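Local coordinates for protein DNA gyrase, B subunit, truncated (PDB 3CWV) that probably takes part, as a GyrB-family type II topoisomerase subunit, in the ATP-dependent breakage, passage and rejoining of double-stranded DNA, at residues H33-Y36 against F37-V41; S255-A259 against V260-R264; E321-I325 against P326-E330; K334-Q337 against P338-I341; H347-T350 against P351-A355. All coordinates share one frame; numbering follows the deposited sequence.

Contact 1 of 5, residues H33-Y36 against F37-V41; sequences HLVY and FLLDV
His33 and Phe37, one helical turn apart on helix 28-47, form an offset edge-to-face aromatic pair: the edge of the imidazole is directed at the face of the phenyl ring, with centroids 6.0 Å apart and planes at 83°. Phe37 carries its CG anti to the carbonyl carbon (chi1 -62°), which swings the ring back along the helix over the preceding turn. There His33 O lies over one face, offset toward the rim and 3.1 Å from Phe37 CG, while Phe37 CZ reaches His33 CB at 4.1 Å.

The hydrogen bonds are those of an alpha helix. Phe37 N donates to His33 O at 2.8 Å, Leu39 N to Val35 O at 3.0 Å, and Asp40 N to Tyr36 O at 2.9 Å. The imidazole is itself held from the preceding turn, where ND1 bonds to Tyr29 O and the two rings stack.

Apolar contact is lighter. Val35 CG1 meets Leu39 CD1 at 4.2 Å, two branched aliphatic groups suited to the buried side that helix 171-184 covers. Leu34 and Leu38 face strand 151-159 instead.

The chemistry thus divides round the helix: Leu34, Val35, Leu38 and Leu39 fill its buried sides, His33 and Tyr36 combine ring contacts with a polar or charged partner (for Tyr36 a cation-pi contact with Arg177), and Phe37 sets one face on a backbone oxygen while also packing against helix 102-107.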
loop_
_atom_site.group_PDB
_atom_site.type_symbol
_atom_site.label_atom_id
_atom_site.label_comp_id
_atom_site.label_asym_id
_atom_site.label_seq_id
_atom_site.Cartn_x
_atom_site.Cartn_y
_atom_site.Cartn_z
ATOM N N HIS A 33 -12.944 -3.395 -0.310
ATOM C CA HIS A 33 -11.822 -4.312 -0.603
ATOM C C HIS A 33 -11.603 -4.636 -2.063
ATOM O O HIS A 33 -10.475 -4.804 -2.497
ATOM C CB HIS A 33 -11.901 -5.551 0.258
ATOM C CG HIS A 33 -11.289 -5.326 1.602
ATOM N ND1 HIS A 33 -11.744 -4.346 2.459
ATOM C CD2 HIS A 33 -10.188 -5.853 2.182
ATOM C CE1 HIS A 33 -10.982 -4.322 3.539
ATOM N NE2 HIS A 33 -10.039 -5.237 3.402
ATOM N N LEU A 34 -12.669 -4.645 -2.846
ATOM C CA LEU A 34 -12.501 -4.846 -4.278
ATOM C C LEU A 34 -11.598 -3.783 -4.873
ATOM O O LEU A 34 -10.774 -4.068 -5.760
ATOM C CB LEU A 34 -13.866 -4.835 -4.984
ATOM C CG LEU A 34 -14.926 -5.830 -4.500
ATOM C CD1 LEU A 34 -16.123 -5.668 -5.450
ATOM C CD2 LEU A 34 -14.434 -7.286 -4.513
ATOM N N VAL A 35 -11.758 -2.554 -4.412
ATOM C CA VAL A 35 -10.897 -1.453 -4.845
ATOM C C VAL A 35 -9.495 -1.573 -4.266
ATOM O O VAL A 35 -8.501 -1.345 -4.983
ATOM C CB VAL A 35 -11.467 -0.077 -4.408
ATOM C CG1 VAL A 35 -10.582 1.033 -4.959
ATOM C CG2 VAL A 35 -12.881 0.080 -4.960
ATOM N N TYR A 36 -9.403 -1.920 -2.982
ATOM C CA TYR A 36 -8.086 -2.058 -2.329
ATOM C C TYR A 36 -7.256 -3.151 -3.021
ATOM O O TYR A 36 -6.029 -3.018 -3.130
ATOM C CB TYR A 36 -8.235 -2.396 -0.838
ATOM C CG TYR A 36 -8.974 -1.336 -0.015
ATOM C CD1 TYR A 36 -8.988 0.013 -0.394
ATOM C CD2 TYR A 36 -9.632 -1.695 1.163
ATOM C CE1 TYR A 36 -9.663 0.980 0.395
ATOM C CE2 TYR A 36 -10.320 -0.746 1.936
ATOM C CZ TYR A 36 -10.320 0.571 1.548
ATOM O OH TYR A 36 -10.992 1.488 2.307
ATOM N N PHE A 37 -7.911 -4.226 -3.476
ATOM C CA PHE A 37 -7.185 -5.288 -4.209
ATOM C C PHE A 37 -6.534 -4.725 -5.485
ATOM O O PHE A 37 -5.389 -5.081 -5.836
ATOM C CB PHE A 37 -8.090 -6.486 -4.581
ATOM C CG PHE A 37 -8.694 -7.241 -3.389
ATOM C CD1 PHE A 37 -8.058 -7.275 -2.158
ATOM C CD2 PHE A 37 -9.881 -7.957 -3.556
ATOM C CE1 PHE A 37 -8.617 -8.021 -1.067
ATOM C CE2 PHE A 37 -10.439 -8.685 -2.498
ATOM C CZ PHE A 37 -9.805 -8.718 -1.252
ATOM N N LEU A 38 -7.273 -3.897 -6.223
ATOM C CA LEU A 38 -6.682 -3.201 -7.401
ATOM C C LEU A 38 -5.497 -2.296 -7.047
ATOM O O LEU A 38 -4.432 -2.361 -7.678
ATOM C CB LEU A 38 -7.739 -2.411 -8.188
ATOM C CG LEU A 38 -8.455 -3.114 -9.330
ATOM C CD1 LEU A 38 -9.540 -2.184 -9.860
ATOM C CD2 LEU A 38 -7.461 -3.491 -10.490
ATOM N N LEU A 39 -5.679 -1.404 -6.083
ATOM C CA LEU A 39 -4.572 -0.582 -5.576
ATOM C C LEU A 39 -3.344 -1.399 -5.137
ATOM O O LEU A 39 -2.195 -0.986 -5.379
ATOM C CB LEU A 39 -5.052 0.310 -4.400
ATOM C CG LEU A 39 -6.037 1.396 -4.873
ATOM C CD1 LEU A 39 -6.695 2.094 -3.661
ATOM C CD2 LEU A 39 -5.324 2.398 -5.739
ATOM N N ASP A 40 -3.577 -2.562 -4.513
ATOM C CA ASP A 40 -2.465 -3.443 -4.107
ATOM C C ASP A 40 -1.673 -3.982 -5.332
ATOM O O ASP A 40 -0.445 -4.180 -5.261
ATOM C CB ASP A 40 -2.956 -4.622 -3.276
ATOM C CG ASP A 40 -3.391 -4.236 -1.832
ATOM O OD1 ASP A 40 -3.131 -3.107 -1.363
ATOM O OD2 ASP A 40 -4.012 -5.106 -1.177
ATOM N N VAL A 41 -2.384 -4.276 -6.421
ATOM C CA VAL A 41 -1.732 -4.646 -7.689
ATOM C C VAL A 41 -0.755 -3.551 -8.155
ATOM O O VAL A 41 0.409 -3.831 -8.502
ATOM C CB VAL A 41 -2.755 -4.904 -8.838
ATOM C CG1 VAL A 41 -1.997 -5.187 -10.146
ATOM C CG2 VAL A 41 -3.636 -6.084 -8.530
#

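Contact 2 of 5, residues S255-A259 against V260-R264; sequences SFANA and VRTVR
Ser255 faces Thr262 across the open end of a tight hairpin, and their hydroxyls OG and OG1 are hydrogen-bonded at 2.8 Å, with either able to be the donor. Both oxygens sit between their own backbone N and carbonyl carbon (chi1 55° and 44°), which brings the two short hydroxyl side chains within bonding distance. Ser255 OG also bonds His265 ND1. In the backbone, Thr262 N gives its hydrogen to Ser255 O at 2.9 Å. One water accepts from Ser255 N and Arg261 NE and donates to Thr262 O, tying Arg261 to the backbone of both arms of the hairpin.

Phe256 pairs with Arg261 as an antiparallel non-hydrogen-bonded pair. Arg261 CG lies over one face of the phenyl ring, 3.8 Å from its centroid, a CH-pi contact made by the aliphatic part of the arginine while its charged end carries on past the ring. Strands 252-257 and 260-261 form a beta hairpin with a two-residue loop (Asn258, Ala259), closed by a type I' turn from Ala257 to Val260, at the edge of a five-stranded sheet. An alanine in place of Phe256 would remove the ring face and is likely to leave the Arg261 chain freer to turn, with a gap beside Ile303 and Ala305.

Ala257 belongs to the hydrogen-bonded pair: its N donates to Val260 O at 2.9 Å and its O accepts from Val260 N at 3.1 Å. Its CB touches Thr262 CG2 at 4.1 Å. Asn258 and Ala259 supply the left-handed corners; asparagine adopts such angles readily, and Asn258 OD1 accepts from Gly308 N.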
loop_
_atom_site.group_PDB
_atom_site.type_symbol
_atom_site.label_atom_id
_atom_site.label_comp_id
_atom_site.label_asym_id
_atom_site.label_seq_id
_atom_site.Cartn_x
_atom_site.Cartn_y
_atom_site.Cartn_z
ATOM N N SER A 255 2.098 1.210 11.117
ATOM C CA SER A 255 3.093 0.288 10.553
ATOM C C SER A 255 2.474 -0.484 9.399
ATOM O O SER A 255 1.254 -0.707 9.387
ATOM C CB SER A 255 3.647 -0.659 11.605
ATOM O OG SER A 255 2.616 -1.350 12.256
ATOM N N PHE A 256 3.308 -0.854 8.428
ATOM C CA PHE A 256 2.847 -1.489 7.195
ATOM C C PHE A 256 3.811 -2.587 6.791
ATOM O O PHE A 256 4.992 -2.493 7.074
ATOM C CB PHE A 256 2.811 -0.470 6.041
ATOM C CG PHE A 256 1.900 0.697 6.293
ATOM C CD1 PHE A 256 0.599 0.685 5.822
ATOM C CD2 PHE A 256 2.345 1.788 7.040
ATOM C CE1 PHE A 256 -0.258 1.761 6.068
ATOM C CE2 PHE A 256 1.507 2.854 7.321
ATOM C CZ PHE A 256 0.205 2.854 6.817
ATOM N N ALA A 257 3.298 -3.623 6.131
ATOM C CA ALA A 257 4.156 -4.583 5.431
ATOM C C ALA A 257 3.576 -4.676 4.044
ATOM O O ALA A 257 2.371 -4.952 3.878
ATOM C CB ALA A 257 4.134 -5.919 6.123
ATOM N N ASN A 258 4.405 -4.398 3.041
ATOM C CA ASN A 258 3.896 -4.178 1.685
ATOM C C ASN A 258 2.626 -3.321 1.625
ATOM O O ASN A 258 1.628 -3.693 0.964
ATOM C CB ASN A 258 3.694 -5.500 0.926
ATOM C CG ASN A 258 5.007 -6.103 0.456
ATOM O OD1 ASN A 258 6.055 -5.506 0.621
ATOM N ND2 ASN A 258 4.951 -7.288 -0.130
ATOM N N ALA A 259 2.674 -2.182 2.307
ATOM C CA ALA A 259 1.627 -1.159 2.159
ATOM C C ALA A 259 0.253 -1.603 2.650
ATOM O O ALA A 259 -0.740 -0.913 2.409
ATOM C CB ALA A 259 1.536 -0.636 0.691
ATOM N N VAL A 260 0.192 -2.750 3.325
ATOM C CA VAL A 260 -1.000 -3.096 4.100
ATOM C C VAL A 260 -0.699 -2.981 5.598
ATOM O O VAL A 260 0.376 -3.379 6.081
ATOM C CB VAL A 260 -1.558 -4.498 3.770
ATOM C CG1 VAL A 260 -2.049 -4.558 2.300
ATOM C CG2 VAL A 260 -0.532 -5.581 4.055
ATOM N N ARG A 261 -1.648 -2.440 6.343
ATOM C CA ARG A 261 -1.319 -2.051 7.700
ATOM C C ARG A 261 -1.187 -3.277 8.581
ATOM O O ARG A 261 -1.871 -4.284 8.382
ATOM C CB ARG A 261 -2.333 -1.044 8.267
ATOM C CG ARG A 261 -1.595 0.196 8.769
ATOM C CD ARG A 261 -2.488 1.204 9.311
ATOM N NE ARG A 261 -2.473 1.185 10.758
ATOM C CZ ARG A 261 -3.294 1.928 11.485
ATOM N NH1 ARG A 261 -4.154 2.723 10.864
ATOM N NH2 ARG A 261 -3.256 1.877 12.809
ATOM N N THR A 262 -0.256 -3.200 9.522
ATOM C CA THR A 262 -0.112 -4.213 10.552
ATOM C C THR A 262 -0.544 -3.523 11.830
ATOM O O THR A 262 0.288 -2.941 12.538
ATOM C CB THR A 262 1.364 -4.718 10.645
ATOM O OG1 THR A 262 2.257 -3.595 10.586
ATOM C CG2 THR A 262 1.720 -5.659 9.463
ATOM N N VAL A 263 -1.849 -3.578 12.133
ATOM C CA VAL A 263 -2.377 -2.849 13.295
ATOM C C VAL A 263 -1.833 -3.293 14.655
ATOM O O VAL A 263 -1.974 -2.552 15.630
ATOM C CB VAL A 263 -3.940 -2.793 13.346
ATOM C CG1 VAL A 263 -4.499 -2.133 12.097
ATOM C CG2 VAL A 263 -4.546 -4.199 13.526
ATOM N N ARG A 264 -1.229 -4.486 14.739
ATOM C CA ARG A 264 -0.548 -4.906 15.977
ATOM C C ARG A 264 0.975 -5.001 15.798
ATOM O O ARG A 264 1.683 -5.689 16.546
ATOM C CB ARG A 264 -1.155 -6.200 16.552
ATOM C CG ARG A 264 -2.637 -6.031 16.949
ATOM C CD ARG A 264 -3.229 -7.294 17.635
ATOM N NE ARG A 264 -3.428 -8.379 16.678
ATOM C CZ ARG A 264 -2.639 -9.446 16.577
ATOM N NH1 ARG A 264 -2.899 -10.380 15.671
ATOM N NH2 ARG A 264 -1.613 -9.601 17.399
HETATM O O HOH W 1 -0.304 0.038 12.235
#

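Contact 3 of 5, residues E321-I325 against P326-E330; sequences ELLAI and PGLEE
Ile325 and Leu328 meet through their CB atoms, 3.9 Å apart, where the chain turns into helix 328-345, and the two side chains run obliquely across each other. Ile325 places CG1 beside its backbone N (chi1 -66°) and continues extended, so that CD1 comes within 4.1 Å of Leu328 CD2. The other branch, CG2, is turned instead to the following proline and packs against Pro326 CD at 3.9 Å. A beta-branched residue suits this place because its two arms serve two partners.

Leu328 holds CG opposite its backbone N (chi1 -179°), bringing CD2 back toward the loop, where Leu323 CD2 touches it at 3.9 Å; these two leucines cross at about a right angle.

Leu328 N donates to Ile325 O at 3.1 Å, and a water donating to that oxygen accepts from Glu329 N, so the first helical amides are served. Gly327 takes the N-cap position with phi 86°, at which a side chain would collide with the carbonyl oxygen of the residue before, which explains the glycine.

Leu323 and Leu328 both also pack on His268 of helix 267-284, while Glu329 lies against Ala267 and Lys270, setting the start of helix 328-345 beside that helix.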
loop_
_atom_site.group_PDB
_atom_site.type_symbol
_atom_site.label_atom_id
_atom_site.label_comp_id
_atom_site.label_asym_id
_atom_site.label_seq_id
_atom_site.Cartn_x
_atom_site.Cartn_y
_atom_site.Cartn_z
ATOM N N GLU A 321 -2.048 -9.275 11.353
ATOM C CA GLU A 321 -1.997 -8.002 12.044
ATOM C C GLU A 321 -0.643 -7.759 12.697
ATOM O O GLU A 321 -0.329 -6.626 13.051
ATOM C CB GLU A 321 -3.145 -7.894 13.059
ATOM C CG GLU A 321 -4.485 -7.843 12.378
ATOM C CD GLU A 321 -5.658 -8.009 13.337
ATOM O OE1 GLU A 321 -5.438 -8.245 14.543
ATOM O OE2 GLU A 321 -6.801 -7.893 12.870
ATOM N N LEU A 322 0.175 -8.809 12.806
ATOM C CA LEU A 322 1.454 -8.724 13.514
ATOM C C LEU A 322 2.546 -9.398 12.694
ATOM O O LEU A 322 2.539 -10.610 12.482
ATOM C CB LEU A 322 1.356 -9.370 14.918
ATOM C CG LEU A 322 2.461 -9.088 15.949
ATOM C CD1 LEU A 322 1.893 -9.112 17.382
ATOM C CD2 LEU A 322 3.636 -10.059 15.817
ATOM N N LEU A 323 3.507 -8.610 12.257
ATOM C CA LEU A 323 4.610 -9.122 11.434
ATOM C C LEU A 323 5.641 -9.925 12.255
ATOM O O LEU A 323 6.057 -9.490 13.317
ATOM C CB LEU A 323 5.297 -7.933 10.757
ATOM C CG LEU A 323 6.298 -8.277 9.652
ATOM C CD1 LEU A 323 5.541 -8.694 8.393
ATOM C CD2 LEU A 323 7.176 -7.056 9.400
ATOM N N ALA A 324 6.054 -11.088 11.749
ATOM C CA ALA A 324 7.012 -11.926 12.439
ATOM C C ALA A 324 7.954 -12.523 11.405
ATOM O O ALA A 324 7.692 -13.602 10.861
ATOM C CB ALA A 324 6.290 -13.032 13.249
ATOM N N ILE A 325 9.009 -11.780 11.073
ATOM C CA ILE A 325 10.062 -12.255 10.149
ATOM C C ILE A 325 11.326 -12.516 10.962
ATOM O O ILE A 325 11.871 -11.604 11.566
ATOM C CB ILE A 325 10.345 -11.229 9.051
ATOM C CG1 ILE A 325 9.113 -11.089 8.129
ATOM C CG2 ILE A 325 11.587 -11.626 8.236
ATOM C CD1 ILE A 325 9.177 -9.924 7.126
ATOM N N PRO A 326 11.790 -13.770 11.004
ATOM C CA PRO A 326 12.919 -14.112 11.880
ATOM C C PRO A 326 14.117 -13.256 11.529
ATOM O O PRO A 326 14.400 -13.103 10.345
ATOM C CB PRO A 326 13.211 -15.572 11.509
ATOM C CG PRO A 326 11.891 -16.084 10.935
ATOM C CD PRO A 326 11.303 -14.928 10.227
ATOM N N GLY A 327 14.804 -12.700 12.535
ATOM C CA GLY A 327 16.020 -11.915 12.298
ATOM C C GLY A 327 15.767 -10.438 11.995
ATOM O O GLY A 327 16.662 -9.607 12.180
ATOM N N LEU A 328 14.552 -10.102 11.535
ATOM C CA LEU A 328 14.245 -8.723 11.119
ATOM C C LEU A 328 14.387 -7.705 12.260
ATOM O O LEU A 328 14.976 -6.650 12.082
ATOM C CB LEU A 328 12.818 -8.594 10.514
ATOM C CG LEU A 328 12.466 -7.163 10.046
ATOM C CD1 LEU A 328 13.457 -6.689 8.998
ATOM C CD2 LEU A 328 11.041 -7.062 9.471
ATOM N N GLU A 329 13.827 -8.015 13.423
ATOM C CA GLU A 329 13.886 -7.081 14.531
ATOM C C GLU A 329 15.321 -6.728 14.929
ATOM O O GLU A 329 15.653 -5.552 15.165
ATOM C CB GLU A 329 13.155 -7.652 15.742
ATOM C CG GLU A 329 13.387 -6.819 16.990
ATOM C CD GLU A 329 12.746 -7.409 18.236
ATOM O OE1 GLU A 329 11.735 -8.136 18.120
ATOM O OE2 GLU A 329 13.262 -7.130 19.333
ATOM N N GLU A 330 16.168 -7.750 15.034
ATOM C CA GLU A 330 17.562 -7.516 15.406
ATOM C C GLU A 330 18.347 -6.831 14.305
ATOM O O GLU A 330 19.185 -5.993 14.599
ATOM C CB GLU A 330 18.261 -8.802 15.839
ATOM C CG GLU A 330 18.317 -8.951 17.344
ATOM C CD GLU A 330 18.974 -7.748 18.015
ATOM O OE1 GLU A 330 18.324 -7.135 18.883
ATOM O OE2 GLU A 330 20.126 -7.412 17.660
HETATM O O HOH W 2 12.524 -10.602 14.160
#

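Contact 4 of 5, residues K334-Q337 against P338-I341; sequences KQLQ and PLFI
Phe340 N donates to Leu336 O at 2.8 Å, the shorter of two helical hydrogen bonds here. The next, from Ile341 N to Gln337 O, measures 3.1 Å. Pro338 has no N-H to give to Lys334 O; its CD lies 3.2 Å from that oxygen instead, and the helix kinks at this point.

Around these bonds the side chains fold back on the preceding turn. Leu339 CG sits 3.4 Å from Gln335 O, and Ile341, with CG1 beside its own N (chi1 -71°), brings that atom to 3.3 Å from Gln337 O. Leu336 spans two partners: CB meets Phe340 CD2 at 4.1 Å, and CD2 meets Leu339 CD1 at 4.2 Å. A phenylalanine suits the buried position 340, where its ring also packs edge-to-face with Phe230 and touches Ala279. Replacement of Phe340 by an alanine would take this ring away, which is likely to open a gap beside Leu336 CB and leave Phe230 without this edge-to-face partner.

This is a proline-kinked alpha helix, its apolar stripe of Leu336 and Phe340 wedged between helix 267-284 and strand 228-234.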
loop_
_atom_site.group_PDB
_atom_site.type_symbol
_atom_site.label_atom_id
_atom_site.label_comp_id
_atom_site.label_asym_id
_atom_site.label_seq_id
_atom_site.Cartn_x
_atom_site.Cartn_y
_atom_site.Cartn_z
ATOM N N LYS A 334 20.119 -3.304 15.067
ATOM C CA LYS A 334 21.549 -3.139 14.826
ATOM C C LYS A 334 21.865 -2.031 13.840
ATOM O O LYS A 334 22.837 -1.295 14.024
ATOM C CB LYS A 334 22.193 -4.447 14.348
ATOM C CG LYS A 334 22.412 -5.443 15.464
ATOM C CD LYS A 334 22.689 -6.847 14.937
ATOM C CE LYS A 334 22.692 -7.852 16.084
ATOM N NZ LYS A 334 23.209 -9.162 15.627
ATOM N N GLN A 335 21.064 -1.922 12.786
ATOM C CA GLN A 335 21.238 -0.851 11.818
ATOM C C GLN A 335 20.939 0.515 12.438
ATOM O O GLN A 335 21.669 1.482 12.200
ATOM C CB GLN A 335 20.310 -1.058 10.612
ATOM C CG GLN A 335 20.438 0.004 9.507
ATOM C CD GLN A 335 21.593 -0.267 8.569
ATOM O OE1 GLN A 335 22.253 -1.301 8.668
ATOM N NE2 GLN A 335 21.827 0.648 7.635
ATOM N N LEU A 336 19.860 0.608 13.204
ATOM C CA LEU A 336 19.359 1.925 13.583
ATOM C C LEU A 336 19.898 2.468 14.897
ATOM O O LEU A 336 19.984 3.686 15.070
ATOM C CB LEU A 336 17.839 1.941 13.628
ATOM C CG LEU A 336 17.125 1.637 12.311
ATOM C CD1 LEU A 336 15.655 1.906 12.521
ATOM C CD2 LEU A 336 17.678 2.504 11.176
ATOM N N GLN A 337 20.237 1.581 15.833
ATOM C CA GLN A 337 20.671 2.050 17.158
ATOM C C GLN A 337 21.867 3.012 17.128
ATOM O O GLN A 337 21.799 4.062 17.753
ATOM C CB GLN A 337 20.893 0.902 18.140
ATOM C CG GLN A 337 21.013 1.376 19.579
ATOM C CD GLN A 337 20.792 0.277 20.574
ATOM O OE1 GLN A 337 19.694 -0.266 20.676
ATOM N NE2 GLN A 337 21.831 -0.058 21.327
ATOM N N PRO A 338 22.943 2.678 16.387
ATOM C CA PRO A 338 24.079 3.614 16.285
ATOM C C PRO A 338 23.771 4.896 15.488
ATOM O O PRO A 338 24.345 5.951 15.779
ATOM C CB PRO A 338 25.167 2.802 15.575
ATOM C CG PRO A 338 24.500 1.618 14.990
ATOM C CD PRO A 338 23.202 1.404 15.694
ATOM N N LEU A 339 22.885 4.792 14.498
ATOM C CA LEU A 339 22.419 5.962 13.755
ATOM C C LEU A 339 21.609 6.905 14.621
ATOM O O LEU A 339 21.751 8.114 14.496
ATOM C CB LEU A 339 21.606 5.549 12.525
ATOM C CG LEU A 339 22.312 4.771 11.409
ATOM C CD1 LEU A 339 21.333 4.432 10.279
ATOM C CD2 LEU A 339 23.521 5.517 10.846
ATOM N N PHE A 340 20.765 6.357 15.496
ATOM C CA PHE A 340 19.978 7.149 16.420
ATOM C C PHE A 340 20.910 7.860 17.423
ATOM O O PHE A 340 20.709 9.042 17.714
ATOM C CB PHE A 340 19.017 6.271 17.220
ATOM C CG PHE A 340 17.607 6.130 16.637
ATOM C CD1 PHE A 340 16.814 7.237 16.368
ATOM C CD2 PHE A 340 17.058 4.851 16.442
ATOM C CE1 PHE A 340 15.502 7.090 15.892
ATOM C CE2 PHE A 340 15.777 4.686 15.965
ATOM C CZ PHE A 340 14.983 5.805 15.683
ATOM N N ILE A 341 21.884 7.126 17.978
ATOM C CA ILE A 341 22.895 7.693 18.902
ATOM C C ILE A 341 23.581 8.941 18.305
ATOM O O ILE A 341 23.530 10.020 18.891
ATOM C CB ILE A 341 23.953 6.627 19.337
ATOM C CG1 ILE A 341 23.310 5.599 20.279
ATOM C CG2 ILE A 341 25.159 7.289 20.050
ATOM C CD1 ILE A 341 24.184 4.401 20.608
#

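Contact 5 of 5, residues H347-T350 against P351-A355; sequences HPVT and PALLA
Thr350 and Leu354, a turn apart on the short helix 350-354, cross at a slant, with the methyl CG2 of the threonine 3.6 Å from Leu354 CD1. The threonine is turned so that CG2 lies opposite its backbone N and OG1 beside it (chi1 -41°). Its two branches therefore part company: the methyl faces the leucine, while the hydroxyl bonds to Leu344 O, in the last turn of the preceding helix. A residue with one apolar and one polar arm fits this buried place.

Val349 and Leu353 make the second oblique pair. Val349 CG1 stands between its own N and carbonyl carbon (chi1 85°) and meets Leu353 CD1 at 3.8 Å; both residues also lie against Trp245 of strand 237-245. Backbone bonds run alongside each pair: Leu353 N to Val349 O at 3.1 Å, and Leu354 N to Thr350 O at 2.6 Å.

The His347 ring lies against the turn it begins, with Pro348 CD over one face. Its ND1 accepts from Val349 N at 3.1 Å, the donor lying 23° out of the ring plane, and the same ring packs edge-to-face with His224. Pro351 suits the first turn, where an amide hydrogen is not needed.

The whole is a capped helix N-terminus: a type I turn from His347 to Thr350, with His347 ND1 as the capping acceptor, leads into a single short helix.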
loop_
_atom_site.group_PDB
_atom_site.type_symbol
_atom_site.label_atom_id
_atom_site.label_comp_id
_atom_site.label_asym_id
_atom_site.label_seq_id
_atom_site.Cartn_x
_atom_site.Cartn_y
_atom_site.Cartn_z
ATOM N N HIS A 347 20.490 16.853 17.864
ATOM C CA HIS A 347 19.095 16.973 17.430
ATOM C C HIS A 347 18.303 17.778 18.448
ATOM O O HIS A 347 18.447 17.555 19.647
ATOM C CB HIS A 347 18.447 15.587 17.280
ATOM C CG HIS A 347 17.156 15.602 16.521
ATOM N ND1 HIS A 347 15.940 15.858 17.118
ATOM C CD2 HIS A 347 16.893 15.387 15.212
ATOM C CE1 HIS A 347 14.984 15.800 16.207
ATOM N NE2 HIS A 347 15.539 15.531 15.040
ATOM N N PRO A 348 17.455 18.712 17.972
ATOM C CA PRO A 348 16.659 19.575 18.839
ATOM C C PRO A 348 15.845 18.856 19.914
ATOM O O PRO A 348 15.666 19.400 21.002
ATOM C CB PRO A 348 15.724 20.289 17.851
ATOM C CG PRO A 348 16.487 20.344 16.607
ATOM C CD PRO A 348 17.239 19.035 16.547
ATOM N N VAL A 349 15.374 17.644 19.630
ATOM C CA VAL A 349 14.424 16.968 20.523
ATOM C C VAL A 349 15.041 16.228 21.727
ATOM O O VAL A 349 14.365 15.995 22.732
ATOM C CB VAL A 349 13.527 15.980 19.713
ATOM C CG1 VAL A 349 14.227 14.621 19.547
ATOM C CG2 VAL A 349 12.158 15.820 20.377
ATOM N N THR A 350 16.312 15.868 21.619
ATOM C CA THR A 350 16.951 14.922 22.549
ATOM C C THR A 350 16.939 15.334 24.031
ATOM O O THR A 350 16.517 14.537 24.878
ATOM C CB THR A 350 18.373 14.601 22.100
ATOM O OG1 THR A 350 18.390 14.439 20.677
ATOM C CG2 THR A 350 18.901 13.332 22.790
ATOM N N PRO A 351 17.382 16.580 24.362
ATOM C CA PRO A 351 17.303 16.982 25.775
ATOM C C PRO A 351 15.924 16.766 26.376
ATOM O O PRO A 351 15.820 16.254 27.487
ATOM C CB PRO A 351 17.667 18.471 25.738
ATOM C CG PRO A 351 18.610 18.556 24.570
ATOM C CD PRO A 351 17.999 17.638 23.536
ATOM N N ALA A 352 14.876 17.129 25.641
ATOM C CA ALA A 352 13.503 16.907 26.095
ATOM C C ALA A 352 13.182 15.428 26.313
ATOM O O ALA A 352 12.532 15.064 27.296
ATOM C CB ALA A 352 12.510 17.525 25.121
ATOM N N LEU A 353 13.626 14.577 25.396
ATOM C CA LEU A 353 13.407 13.122 25.534
ATOM C C LEU A 353 14.250 12.557 26.672
ATOM O O LEU A 353 13.814 11.683 27.406
ATOM C CB LEU A 353 13.778 12.386 24.241
ATOM C CG LEU A 353 12.995 12.714 22.968
ATOM C CD1 LEU A 353 13.433 11.775 21.858
ATOM C CD2 LEU A 353 11.500 12.610 23.234
ATOM N N LEU A 354 15.470 13.065 26.791
ATOM C CA LEU A 354 16.414 12.620 27.812
ATOM C C LEU A 354 15.854 12.972 29.182
ATOM O O LEU A 354 16.021 12.235 30.146
ATOM C CB LEU A 354 17.750 13.306 27.571
ATOM C CG LEU A 354 19.014 12.470 27.455
ATOM C CD1 LEU A 354 19.866 12.904 26.257
ATOM C CD2 LEU A 354 19.788 12.612 28.749
ATOM N N ALA A 355 15.144 14.094 29.245
ATOM C CA ALA A 355 14.519 14.561 30.479
ATOM C C ALA A 355 13.205 13.844 30.792
ATOM O O ALA A 355 12.472 14.254 31.698
ATOM C CB ALA A 355 14.296 16.074 30.413
#

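The five contacts follow one another along the chain. Contact 1 lies on helix 28-47, which flanks the eight-stranded sheet; the other four belong to the region of the five-stranded sheet and its helices. Contact 2, the hairpin edging that sheet, touches contact 1 where Val260 packs on Asp40, with centres about 15 Å apart, so that the hairpin meets the helix flanking the larger sheet. It also meets contact 3, centres about 12 Å apart, through the Arg264-Glu321 salt bridge. Contacts 3 and 4 share helix 328-345, centres about 18 Å apart; contact 5 begins the next helix, its centre about 16 Å from that of contact 4. Contacts 3, 4 and 5 all pack on helix 267-284, which unites the C-terminal helices.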